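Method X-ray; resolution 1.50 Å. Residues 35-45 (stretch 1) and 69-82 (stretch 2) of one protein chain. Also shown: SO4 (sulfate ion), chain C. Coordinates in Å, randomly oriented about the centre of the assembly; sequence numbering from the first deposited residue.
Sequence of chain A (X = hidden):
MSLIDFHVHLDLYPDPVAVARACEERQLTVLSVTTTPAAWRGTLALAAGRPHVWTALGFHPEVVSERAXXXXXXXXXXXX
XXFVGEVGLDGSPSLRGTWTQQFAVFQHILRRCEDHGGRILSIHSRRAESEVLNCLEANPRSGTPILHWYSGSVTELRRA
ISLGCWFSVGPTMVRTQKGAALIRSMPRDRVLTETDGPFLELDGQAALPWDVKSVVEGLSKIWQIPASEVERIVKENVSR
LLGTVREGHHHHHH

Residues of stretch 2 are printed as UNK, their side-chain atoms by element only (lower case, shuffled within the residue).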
# COMPACT_ATOMS: atom_id res chain seq x y z
N THR A 35 -7.11 -4.72 -7.20
CA THR A 35 -8.24 -4.84 -6.30
C THR A 35 -8.87 -6.22 -6.32
O THR A 35 -9.63 -6.57 -5.40
CB THR A 35 -9.31 -3.79 -6.61
OG1 THR A 35 -9.78 -3.99 -7.92
CG2 THR A 35 -8.72 -2.34 -6.47
N THR A 36 -8.55 -7.01 -7.34
CA THR A 36 -8.95 -8.43 -7.40
C THR A 36 -7.81 -9.15 -8.12
O THR A 36 -7.20 -8.58 -9.04
CB THR A 36 -10.28 -8.67 -8.18
OG1 THR A 36 -10.33 -10.04 -8.58
CG2 THR A 36 -10.41 -7.81 -9.42
N PRO A 37 -7.52 -10.40 -7.71
CA PRO A 37 -6.45 -11.10 -8.40
C PRO A 37 -6.76 -11.36 -9.87
O PRO A 37 -5.82 -11.60 -10.66
CB PRO A 37 -6.28 -12.40 -7.59
CG PRO A 37 -7.58 -12.57 -6.91
CD PRO A 37 -8.11 -11.21 -6.61
N ALA A 38 -8.04 -11.36 -10.23
CA ALA A 38 -8.42 -11.51 -11.64
C ALA A 38 -7.88 -10.39 -12.52
O ALA A 38 -7.78 -10.56 -13.73
CB ALA A 38 -9.94 -11.60 -11.76
N ALA A 39 -7.56 -9.25 -11.92
CA ALA A 39 -7.04 -8.09 -12.64
C ALA A 39 -5.55 -8.21 -12.99
O ALA A 39 -5.01 -7.37 -13.69
CB ALA A 39 -7.29 -6.80 -11.84
N TRP A 40 -4.90 -9.27 -12.52
CA TRP A 40 -3.44 -9.38 -12.62
C TRP A 40 -2.92 -9.22 -14.06
O TRP A 40 -2.03 -8.42 -14.31
CB TRP A 40 -2.99 -10.72 -11.98
CG TRP A 40 -1.53 -10.91 -12.07
CD1 TRP A 40 -0.88 -11.84 -12.83
CD2 TRP A 40 -0.52 -10.15 -11.42
NE1 TRP A 40 0.47 -11.73 -12.67
CE2 TRP A 40 0.72 -10.69 -11.82
CE3 TRP A 40 -0.54 -9.07 -10.53
CZ2 TRP A 40 1.93 -10.17 -11.37
CZ3 TRP A 40 0.67 -8.58 -10.05
CH2 TRP A 40 1.87 -9.10 -10.49
N ARG A 41 -3.44 -9.98 -15.00
CA ARG A 41 -2.84 -9.98 -16.33
C ARG A 41 -2.97 -8.59 -16.97
O ARG A 41 -2.03 -8.06 -17.52
CB ARG A 41 -3.47 -11.03 -17.23
CG ARG A 41 -3.01 -12.42 -16.95
CD ARG A 41 -1.79 -12.83 -17.77
NE ARG A 41 -1.35 -14.12 -17.26
CZ ARG A 41 -0.37 -14.30 -16.37
NH1 ARG A 41 0.40 -13.30 -15.98
NH2 ARG A 41 -0.13 -15.51 -15.92
N GLY A 42 -4.16 -8.00 -16.85
CA GLY A 42 -4.41 -6.72 -17.46
C GLY A 42 -3.60 -5.60 -16.83
O GLY A 42 -3.07 -4.71 -17.50
N THR A 43 -3.51 -5.60 -15.51
CA THR A 43 -2.76 -4.57 -14.83
C THR A 43 -1.26 -4.76 -14.95
O THR A 43 -0.53 -3.80 -15.19
CB THR A 43 -3.22 -4.49 -13.38
OG1 THR A 43 -4.62 -4.22 -13.39
CG2 THR A 43 -2.48 -3.40 -12.65
N LEU A 44 -0.78 -6.01 -14.86
CA LEU A 44 0.63 -6.31 -15.12
C LEU A 44 1.07 -5.80 -16.50
O LEU A 44 2.21 -5.39 -16.68
CB LEU A 44 0.89 -7.82 -15.00
CG LEU A 44 2.31 -8.30 -15.25
CD1 LEU A 44 3.34 -7.69 -14.27
CD2 LEU A 44 2.29 -9.82 -15.11
N ALA A 45 0.18 -5.88 -17.49
CA ALA A 45 0.53 -5.41 -18.84
C ALA A 45 0.95 -3.95 -18.91
O ALA A 45 1.70 -3.59 -19.80
CB ALA A 45 -0.64 -5.65 -19.77
N UNK A 69 -15.66 -15.11 -6.26
CA UNK A 69 -15.23 -16.20 -7.13
C UNK A 69 -13.87 -16.01 -7.75
O UNK A 69 -13.31 -16.94 -8.33
c UNK A 69 -16.25 -16.42 -8.22
N UNK A 70 -13.31 -14.81 -7.64
CA UNK A 70 -11.98 -14.58 -8.19
C UNK A 70 -10.86 -15.12 -7.28
O UNK A 70 -9.69 -15.15 -7.70
c UNK A 70 -11.72 -13.07 -8.36
o UNK A 70 -13.32 -13.07 -10.20
c UNK A 70 -12.60 -12.40 -9.41
o UNK A 70 -12.56 -11.13 -9.42
N UNK A 71 -11.19 -15.54 -6.06
CA UNK A 71 -10.14 -15.94 -5.10
C UNK A 71 -9.09 -16.92 -5.62
O UNK A 71 -7.90 -16.71 -5.38
c UNK A 71 -8.96 -15.38 -2.31
c UNK A 71 -9.73 -16.67 -2.67
c UNK A 71 -10.47 -17.19 -1.45
c UNK A 71 -10.74 -16.44 -3.79
N UNK A 72 -9.48 -17.97 -6.36
CA UNK A 72 -8.45 -18.91 -6.82
C UNK A 72 -7.34 -18.33 -7.72
O UNK A 72 -6.26 -18.92 -7.82
c UNK A 72 -10.84 -18.41 -6.73
c UNK A 72 -10.63 -19.81 -7.13
c UNK A 72 -9.25 -19.96 -7.59
N UNK A 73 -7.58 -17.19 -8.36
CA UNK A 73 -6.56 -16.54 -9.17
C UNK A 73 -5.43 -15.96 -8.30
O UNK A 73 -4.34 -15.73 -8.79
c UNK A 73 -10.35 -17.81 -13.27
c UNK A 73 -7.17 -16.32 -12.48
c UNK A 73 -7.20 -15.49 -10.06
c UNK A 73 -10.23 -16.84 -10.62
c UNK A 73 -9.12 -16.69 -11.46
c UNK A 73 -9.20 -17.19 -12.77
c UNK A 73 -7.81 -16.13 -11.30
n UNK A 73 -8.00 -16.94 -13.38
c UNK A 73 -11.41 -17.94 -12.45
c UNK A 73 -11.37 -17.47 -11.13
N UNK A 74 -5.69 -15.77 -7.02
CA UNK A 74 -4.65 -15.26 -6.13
C UNK A 74 -3.50 -16.26 -6.06
O UNK A 74 -2.36 -15.92 -6.37
c UNK A 74 -2.10 -13.03 -2.42
c UNK A 74 -2.85 -12.26 -3.27
c UNK A 74 -4.12 -14.22 -3.89
c UNK A 74 -3.33 -14.96 -3.02
c UNK A 74 -5.16 -14.89 -4.72
c UNK A 74 -3.87 -12.87 -4.02
c UNK A 74 -2.34 -14.36 -2.29
N UNK A 75 -3.78 -17.49 -5.64
CA UNK A 75 -2.71 -18.48 -5.57
C UNK A 75 -2.08 -18.75 -6.94
O UNK A 75 -0.87 -18.95 -7.03
c UNK A 75 -1.94 -20.70 -4.59
c UNK A 75 -3.14 -19.79 -4.92
o UNK A 75 -1.78 -21.74 -5.27
o UNK A 75 -1.14 -20.36 -3.69
N UNK A 76 -2.90 -18.71 -8.01
CA UNK A 76 -2.42 -18.94 -9.37
C UNK A 76 -1.27 -18.01 -9.71
O UNK A 76 -0.27 -18.44 -10.30
c UNK A 76 -3.54 -18.79 -10.40
n UNK A 76 -3.90 -21.49 -14.12
c UNK A 76 -3.13 -19.02 -11.85
c UNK A 76 -4.34 -19.02 -12.77
n UNK A 76 -3.56 -20.38 -16.11
n UNK A 76 -4.02 -19.18 -14.18
c UNK A 76 -3.84 -20.36 -14.80
N UNK A 77 -1.43 -16.72 -9.39
CA UNK A 77 -0.50 -15.70 -9.84
C UNK A 77 0.57 -15.30 -8.84
O UNK A 77 1.52 -14.63 -9.22
c UNK A 77 -2.24 -14.60 -11.39
c UNK A 77 -2.82 -15.41 -13.61
c UNK A 77 -4.35 -14.03 -12.40
o UNK A 77 -4.93 -14.77 -14.56
c UNK A 77 -4.02 -14.76 -13.53
c UNK A 77 -3.46 -13.98 -11.35
c UNK A 77 -1.91 -15.34 -12.53
c UNK A 77 -1.27 -14.45 -10.23
N UNK A 78 0.46 -15.76 -7.60
CA UNK A 78 1.41 -15.40 -6.56
C UNK A 78 2.88 -15.62 -6.94
O UNK A 78 3.71 -14.80 -6.60
c UNK A 78 1.57 -15.57 -3.91
c UNK A 78 1.48 -14.05 -3.78
c UNK A 78 0.81 -16.32 -2.83
c UNK A 78 1.04 -16.08 -5.25
N UNK A 79 3.21 -16.68 -7.70
CA UNK A 79 4.62 -16.87 -8.08
C UNK A 79 5.20 -15.78 -8.99
O UNK A 79 6.43 -15.66 -9.13
c UNK A 79 2.40 -17.85 -8.06
c UNK A 79 3.46 -18.92 -8.25
c UNK A 79 4.60 -18.20 -8.82
N UNK A 80 4.34 -14.97 -9.59
CA UNK A 80 4.77 -13.94 -10.53
C UNK A 80 5.15 -12.58 -9.94
O UNK A 80 5.51 -11.66 -10.68
c UNK A 80 3.69 -13.73 -11.59
o UNK A 80 2.25 -13.71 -14.01
c UNK A 80 2.37 -14.83 -13.43
o UNK A 80 1.64 -15.81 -13.67
c UNK A 80 3.43 -14.99 -12.38
N UNK A 81 5.05 -12.43 -8.63
CA UNK A 81 5.33 -11.13 -8.03
C UNK A 81 5.84 -11.24 -6.62
O UNK A 81 5.45 -12.15 -5.89
c UNK A 81 4.09 -10.17 -8.08
o UNK A 81 4.46 -8.89 -7.56
c UNK A 81 2.91 -10.74 -7.30
N UNK A 82 6.66 -10.27 -6.24
CA UNK A 82 7.11 -10.15 -4.85
C UNK A 82 6.20 -9.25 -4.02
O UNK A 82 6.40 -9.13 -2.81
n UNK A 82 12.80 -9.80 -5.06
c UNK A 82 10.45 -8.07 -5.29
c UNK A 82 8.90 -8.31 -5.13
n UNK A 82 12.64 -10.32 -7.27
c UNK A 82 8.58 -9.71 -4.79
n UNK A 82 11.10 -8.85 -6.36
c UNK A 82 12.18 -9.65 -6.23
S SO4 C . -3.63 -17.01 -17.27
O1 SO4 C . -2.33 -17.27 -16.68
O2 SO4 C . -3.57 -15.80 -18.10
O3 SO4 C . -4.03 -18.14 -18.12
O4 SO4 C . -4.58 -16.86 -16.16
O HOH W 1 -5.61 -11.98 -14.86

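Position 69 carries a single carbon, out of reach of stretch 1: A69. Position 70 has two carbons, the second bearing two oxygens. One oxygen lies 2.6 Å from T36 OG1, and a carboxylate taking a hydroxyl proton fits: D70, whose OD2 accepts from T36 OG1. That same hydroxyl accepts from A38 N, so it links the turn's backbone to the acid.

Position 71 shows four carbons forked at the second, turned away: L71. At 72 three carbons close onto the backbone nitrogen, also facing away, which gives P72. Position 73 has one carbon and then fused five- and six-membered rings with one nitrogen: W73. Its CB meets P37 CB at 4.1 Å, while the indole leads away from stretch 1. One carbon and a six-carbon ring without oxygen make 74 a phenylalanine, F74; P37 CB sits near the plane at its ring edge, 4.0 Å from F74 CB.

Position 75 has two carbons, the second carrying two oxygens, and its CA-to-CB bond points away from stretch 1: D75. Position 76 is a three-carbon chain, a nitrogen, and a carbon with two more nitrogens: R76, fully extended along its carbon chain and spent on the sulfate. At 77 a six-carbon ring bears one oxygen, so it is Y77. Its CD2 is 3.4 Å from W40 CB, and its CB lies over the face of the W40 five-membered ring, 4.0 Å from the centroid. The Y77 OH donates to sulfate O4 (2.7 Å) and accepts from a water that also joins A38 O and R41 N.

Position 78, four carbons forked at the second, faces away: L78. Three carbons closing on the backbone nitrogen make 79 P79, beyond reach. Position 80 has three carbons, the third with two oxygens, both met by nitrogens of R41: E80. R41 NH1 reaches E80 OE1 at 2.7 Å and R41 NH2 reaches E80 OE2 at 2.9 Å, while W40 NE1 also donates to E80 OE1 at 3.0 Å. Position 81, one carbon carrying an oxygen and a carbon, is T81; its CB is 3.4 Å from W40 CH2. Position 82 repeats the guanidinium pattern, out of reach: R82.

The rule is a packed middle between polar clasps. P37 sits against the backbone and CB atoms of W73 and F74, and W40 against Y77; D70 bonds T36 at one part of the contact, and E80 bonds W40 and R41 at another. The guanidinium of R41 spends its edges on E80 and the sulfate, probably from the crystallisation liquor, and leaves one face over Y77 CE1.

Stretch 2 69-82: ADLPWFDRYLPETR
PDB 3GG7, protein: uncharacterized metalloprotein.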